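Extracellular solute-binding protein (Bordetella parapertussis, PDB 3PU5) probably binds a small solute outside the cytoplasm, perhaps a polyamine, and hands it to a membrane transporter, as periplasmic binding proteins do. Local coordinates at residues D6-T11 with P59-A64; P242-V247 with K256-Y261. All coordinates share one frame; numbering follows the deposited sequence.

Contact 1. Residues D6-T11 with P59-A64; sequences DHIYVT and PYDVAA
Tyr9 and Thr11 meet Asp61, Val62 and Ala64 where strands 7-11 and 62-64 run side by side in one lobe of the periplasmic-binding-protein fold, their short axes parallel within 16°. Backbone bonds come first. Tyr9 O is gripped by two amides, Asp61 N at 2.9 Å and Val62 N at 3.1 Å, the second lying in the carbonyl plane. Thr11 N returns a bond to Val62 O, so Val10 is bridged to Val62. Apolar contacts fill the flanks. Val10 and Val62 lie alongside each other with their branches aimed alike, CG2 of Val10 being 3.7 Å from CB of Val62. Thr11 CG2 approaches the Tyr60 ring obliquely, 3.4 Å from CD2, and Pro59 CG sits over the centre of one face of that ring. Side chains extend the pairing at both ends. Asp61 OD1 takes Tyr9 N at 2.7 Å with its anti lone pair, while Asp61 OD2 bonds Lys251 N and a glycerol probably from the crystallisation liquor; the buried carboxylate thus has partners on both oxygens. Thr11 places OG1 between its own N and carbonyl carbon (chi1 69°), and there the hydroxyl oxygen accepts the amide of Ala64, N to OG1 2.7 Å.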
loop_
_atom_site.group_PDB
_atom_site.type_symbol
_atom_site.label_atom_id
_atom_site.label_comp_id
_atom_site.label_asym_id
_atom_site.label_seq_id
_atom_site.Cartn_x
_atom_site.Cartn_y
_atom_site.Cartn_z
ATOM N N ASP A 6 -10.777 -29.917 5.299
ATOM C CA ASP A 6 -9.824 -29.253 4.412
ATOM C C ASP A 6 -10.406 -28.111 3.565
ATOM O O ASP A 6 -10.495 -28.172 2.379
ATOM C CB ASP A 6 -9.133 -30.247 3.539
ATOM C CG ASP A 6 -8.435 -31.298 4.318
ATOM O OD1 ASP A 6 -7.591 -30.982 5.154
ATOM O OD2 ASP A 6 -8.783 -32.456 4.074
ATOM N N HIS A 7 -10.759 -27.063 4.261
ATOM C CA HIS A 7 -11.463 -25.947 3.746
ATOM C C HIS A 7 -11.064 -24.773 4.645
ATOM O O HIS A 7 -11.300 -24.832 5.812
ATOM C CB HIS A 7 -12.971 -26.221 3.793
ATOM C CG HIS A 7 -13.815 -25.190 3.126
ATOM N ND1 HIS A 7 -13.307 -24.054 2.554
ATOM C CD2 HIS A 7 -15.147 -25.131 2.938
ATOM C CE1 HIS A 7 -14.287 -23.344 2.053
ATOM N NE2 HIS A 7 -15.412 -23.977 2.273
ATOM N N ILE A 8 -10.466 -23.731 4.093
ATOM C CA ILE A 8 -10.154 -22.541 4.890
ATOM C C ILE A 8 -10.891 -21.288 4.410
ATOM O O ILE A 8 -11.270 -21.179 3.234
ATOM C CB ILE A 8 -8.616 -22.249 4.997
ATOM C CG1 ILE A 8 -7.988 -21.975 3.621
ATOM C CG2 ILE A 8 -7.899 -23.371 5.733
ATOM C CD1 ILE A 8 -6.526 -21.485 3.695
ATOM N N TYR A 9 -11.100 -20.357 5.339
ATOM C CA TYR A 9 -11.755 -19.094 5.027
ATOM C C TYR A 9 -10.750 -17.942 5.171
ATOM O O TYR A 9 -10.061 -17.814 6.188
ATOM C CB TYR A 9 -13.008 -18.895 5.898
ATOM C CG TYR A 9 -14.104 -19.891 5.568
ATOM C CD1 TYR A 9 -14.055 -21.193 6.055
ATOM C CD2 TYR A 9 -15.169 -19.537 4.752
ATOM C CE1 TYR A 9 -15.058 -22.117 5.744
ATOM C CE2 TYR A 9 -16.169 -20.448 4.432
ATOM C CZ TYR A 9 -16.109 -21.733 4.930
ATOM O OH TYR A 9 -17.098 -22.631 4.614
ATOM N N VAL A 10 -10.652 -17.135 4.122
ATOM C CA VAL A 10 -9.664 -16.060 4.042
ATOM C C VAL A 10 -10.381 -14.766 3.697
ATOM O O VAL A 10 -11.099 -14.690 2.685
ATOM C CB VAL A 10 -8.595 -16.343 2.937
ATOM C CG1 VAL A 10 -7.538 -15.211 2.895
ATOM C CG2 VAL A 10 -7.918 -17.696 3.167
ATOM N N THR A 11 -10.196 -13.746 4.527
ATOM C CA THR A 11 -10.877 -12.483 4.285
ATOM C C THR A 11 -10.329 -11.828 3.031
ATOM O O THR A 11 -9.181 -12.061 2.637
ATOM C CB THR A 11 -10.733 -11.505 5.460
ATOM O OG1 THR A 11 -9.376 -11.054 5.550
ATOM C CG2 THR A 11 -11.135 -12.169 6.762
ATOM N N PRO A 59 -14.467 -17.600 12.719
ATOM C CA PRO A 59 -15.114 -17.777 11.418
ATOM C C PRO A 59 -14.069 -17.808 10.295
ATOM O O PRO A 59 -14.282 -18.446 9.254
ATOM C CB PRO A 59 -15.987 -16.530 11.302
ATOM C CG PRO A 59 -15.250 -15.486 12.088
ATOM C CD PRO A 59 -14.423 -16.189 13.138
ATOM N N TYR A 60 -12.938 -17.141 10.519
ATOM C CA TYR A 60 -11.901 -17.045 9.502
ATOM C C TYR A 60 -10.578 -17.647 9.959
ATOM O O TYR A 60 -10.221 -17.583 11.138
ATOM C CB TYR A 60 -11.695 -15.588 9.062
ATOM C CG TYR A 60 -12.984 -14.852 8.772
ATOM C CD1 TYR A 60 -14.037 -15.484 8.115
ATOM C CD2 TYR A 60 -13.154 -13.531 9.162
ATOM C CE1 TYR A 60 -15.228 -14.820 7.857
ATOM C CE2 TYR A 60 -14.340 -12.854 8.901
ATOM C CZ TYR A 60 -15.374 -13.504 8.250
ATOM O OH TYR A 60 -16.561 -12.838 7.992
ATOM N N ASP A 61 -9.849 -18.217 9.005
ATOM C CA ASP A 61 -8.548 -18.833 9.268
ATOM C C ASP A 61 -7.377 -17.909 8.911
ATOM O O ASP A 61 -6.301 -17.980 9.517
ATOM C CB ASP A 61 -8.440 -20.133 8.479
ATOM C CG ASP A 61 -9.602 -21.062 8.756
ATOM O OD1 ASP A 61 -10.461 -21.235 7.863
ATOM O OD2 ASP A 61 -9.666 -21.580 9.886
ATOM N N VAL A 62 -7.587 -17.060 7.911
ATOM C CA VAL A 62 -6.548 -16.132 7.469
ATOM C C VAL A 62 -7.102 -14.720 7.452
ATOM O O VAL A 62 -8.120 -14.445 6.811
ATOM C CB VAL A 62 -5.981 -16.501 6.079
ATOM C CG1 VAL A 62 -4.995 -15.418 5.586
ATOM C CG2 VAL A 62 -5.288 -17.859 6.136
ATOM N N ALA A 63 -6.443 -13.839 8.195
ATOM C CA ALA A 63 -6.818 -12.440 8.234
ATOM C C ALA A 63 -6.031 -11.732 7.160
ATOM O O ALA A 63 -4.804 -11.726 7.192
ATOM C CB ALA A 63 -6.513 -11.842 9.594
ATOM N N ALA A 64 -6.733 -11.150 6.197
ATOM C CA ALA A 64 -6.064 -10.469 5.105
ATOM C C ALA A 64 -6.797 -9.178 4.800
ATOM O O ALA A 64 -7.840 -9.190 4.135
ATOM C CB ALA A 64 -6.017 -11.376 3.870
#

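Contact 2. Residues P242-V247 with K256-Y261; sequences PVMAVV and KAFMNY
The Phe258 ring meets the bent end of Met244, a selenomethionine, whose methyl approaches it obliquely. Met244 CE lies 3.8 Å from Phe258 CE2, and Met244 SE is 5.1 Å from the Phe258 ring centroid, 64° off the normal: a Met-aromatic contact. Met244 runs roughly perpendicular to Phe258, and its turn at chi3 (-74°) swings CE toward Phe258 CE2. The rings of Phe258 and Phe29, from helix 15-33, pack edge-to-face. The second selenomethionine, Met259, lies antiparallel to Met244 and overlaps it, Met244 SE resting 3.9 Å from Met259 CG. Met259 is fully extended, which carries its CE across to the strand, 3.4 Å from the carbonyl oxygen of Met244. Nearer the start of the helix segment, Val246 CG2 touches Lys256 CG at 3.8 Å, so it is the first part of the lysine chain that packs here. No hydrogen bond joins the segments; apolar and selenium contacts carry the interface. Strand 243-246 and helix 256-261 run nearly antiparallel, 152° between directions and 8.6 Å between axes, a helix laid on the sheet face of an alpha/beta lobe, as in type 2 periplasmic binding proteins.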
loop_
_atom_site.group_PDB
_atom_site.type_symbol
_atom_site.label_atom_id
_atom_site.label_comp_id
_atom_site.label_asym_id
_atom_site.label_seq_id
_atom_site.Cartn_x
_atom_site.Cartn_y
_atom_site.Cartn_z
ATOM N N PRO A 242 -1.759 -4.370 1.963
ATOM C CA PRO A 242 -2.600 -5.146 2.876
ATOM C C PRO A 242 -1.748 -6.158 3.638
ATOM O O PRO A 242 -0.669 -6.537 3.182
ATOM C CB PRO A 242 -3.589 -5.846 1.938
ATOM C CG PRO A 242 -2.856 -5.967 0.615
ATOM C CD PRO A 242 -1.908 -4.776 0.551
ATOM N N VAL A 243 -2.217 -6.567 4.809
ATOM C CA VAL A 243 -1.455 -7.479 5.654
ATOM C C VAL A 243 -2.105 -8.855 5.678
ATOM O O VAL A 243 -3.337 -8.971 5.609
ATOM C CB VAL A 243 -1.334 -6.938 7.090
ATOM C CG1 VAL A 243 -0.330 -7.750 7.889
ATOM C CG2 VAL A 243 -0.912 -5.484 7.065
HETATM N N MSE A 244 -1.274 -9.892 5.755
HETATM C CA MSE A 244 -1.770 -11.247 5.899
HETATM C C MSE A 244 -1.293 -11.858 7.216
HETATM O O MSE A 244 -0.138 -11.707 7.598
HETATM C CB MSE A 244 -1.317 -12.126 4.734
HETATM C CG MSE A 244 -1.993 -13.495 4.725
HETATM SE SE MSE A 244 -1.610 -14.519 3.072
HETATM C CE MSE A 244 -2.752 -13.550 1.806
ATOM N N ALA A 245 -2.189 -12.567 7.890
ATOM C CA ALA A 245 -1.885 -13.184 9.171
ATOM C C ALA A 245 -2.746 -14.423 9.414
ATOM O O ALA A 245 -3.866 -14.536 8.898
ATOM C CB ALA A 245 -2.079 -12.173 10.316
ATOM N N VAL A 246 -2.213 -15.331 10.229
ATOM C CA VAL A 246 -2.935 -16.515 10.670
ATOM C C VAL A 246 -3.758 -16.210 11.925
ATOM O O VAL A 246 -3.219 -15.734 12.924
ATOM C CB VAL A 246 -1.958 -17.662 10.993
ATOM C CG1 VAL A 246 -2.723 -18.883 11.508
ATOM C CG2 VAL A 246 -1.133 -18.023 9.760
ATOM N N VAL A 247 -5.057 -16.499 11.870
ATOM C CA VAL A 247 -5.970 -16.274 12.997
ATOM C C VAL A 247 -5.840 -17.336 14.094
ATOM O O VAL A 247 -6.041 -18.528 13.841
ATOM C CB VAL A 247 -7.435 -16.248 12.506
ATOM C CG1 VAL A 247 -8.403 -16.207 13.687
ATOM C CG2 VAL A 247 -7.653 -15.067 11.544
ATOM N N LYS A 256 -1.282 -21.439 7.581
ATOM C CA LYS A 256 0.148 -21.206 7.367
ATOM C C LYS A 256 0.558 -21.703 5.983
ATOM O O LYS A 256 1.412 -21.107 5.319
ATOM C CB LYS A 256 0.987 -21.895 8.451
ATOM C CG LYS A 256 0.886 -21.248 9.836
ATOM C CD LYS A 256 1.604 -22.098 10.898
ATOM C CE LYS A 256 1.464 -21.501 12.278
ATOM N NZ LYS A 256 2.056 -22.403 13.313
ATOM N N ALA A 257 -0.054 -22.801 5.556
ATOM C CA ALA A 257 0.220 -23.359 4.241
ATOM C C ALA A 257 -0.264 -22.416 3.148
ATOM O O ALA A 257 0.447 -22.175 2.166
ATOM C CB ALA A 257 -0.424 -24.727 4.099
ATOM N N PHE A 258 -1.464 -21.869 3.315
ATOM C CA PHE A 258 -1.934 -20.870 2.361
ATOM C C PHE A 258 -1.023 -19.635 2.355
ATOM O O PHE A 258 -0.638 -19.128 1.290
ATOM C CB PHE A 258 -3.387 -20.447 2.636
ATOM C CG PHE A 258 -3.855 -19.350 1.729
ATOM C CD1 PHE A 258 -4.238 -19.627 0.425
ATOM C CD2 PHE A 258 -3.854 -18.027 2.154
ATOM C CE1 PHE A 258 -4.635 -18.599 -0.438
ATOM C CE2 PHE A 258 -4.260 -16.997 1.302
ATOM C CZ PHE A 258 -4.648 -17.284 0.007
HETATM N N MSE A 259 -0.685 -19.137 3.539
HETATM C CA MSE A 259 0.158 -17.950 3.617
HETATM C C MSE A 259 1.503 -18.217 2.943
HETATM O O MSE A 259 2.031 -17.375 2.221
HETATM C CB MSE A 259 0.368 -17.541 5.071
HETATM C CG MSE A 259 1.141 -16.249 5.253
HETATM SE SE MSE A 259 1.111 -15.692 7.144
HETATM C CE MSE A 259 2.182 -14.058 6.978
ATOM N N ASN A 260 2.052 -19.403 3.172
ATOM C CA ASN A 260 3.314 -19.759 2.549
ATOM C C ASN A 260 3.218 -19.706 1.031
ATOM O O ASN A 260 4.137 -19.244 0.363
ATOM C CB ASN A 260 3.747 -21.154 2.969
ATOM C CG ASN A 260 5.113 -21.509 2.442
ATOM O OD1 ASN A 260 6.083 -20.785 2.676
ATOM N ND2 ASN A 260 5.199 -22.615 1.711
ATOM N N TYR A 261 2.103 -20.190 0.490
ATOM C CA TYR A 261 1.907 -20.140 -0.953
ATOM C C TYR A 261 1.727 -18.696 -1.435
ATOM O O TYR A 261 2.339 -18.286 -2.416
ATOM C CB TYR A 261 0.736 -21.028 -1.415
ATOM C CG TYR A 261 0.591 -21.002 -2.919
ATOM C CD1 TYR A 261 -0.378 -20.223 -3.523
ATOM C CD2 TYR A 261 1.478 -21.700 -3.734
ATOM C CE1 TYR A 261 -0.490 -20.163 -4.901
ATOM C CE2 TYR A 261 1.376 -21.650 -5.110
ATOM C CZ TYR A 261 0.390 -20.878 -5.687
ATOM O OH TYR A 261 0.278 -20.804 -7.050
#

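In the fold
Both contacts are largely buried in the same lobe, their centres about 9 Å apart; contact 1 reaches the surface at Tyr9 and Pro59, contact 2 at Lys256. Contact 1 joins strand to strand through directional bonds of backbone, carboxylate and threonine hydroxyl; contact 2 joins strand to helix through apolar and selenium contacts, with no hydrogen bond between its segments. They share a seam: strand 62-65 is antiparallel to strand 238-246, with Ala63 N 2.8 Å from Ala245 O and Asp61 O 3.0 Å from Val247 N, both probable hydrogen bonds. Strand 62-65 therefore lies between 7-12 and 238-246. Helix 252-262 covers this layer, since Ile8 CD1 packs 3.5 Å from Phe258 CB and Val62 touches Ala255.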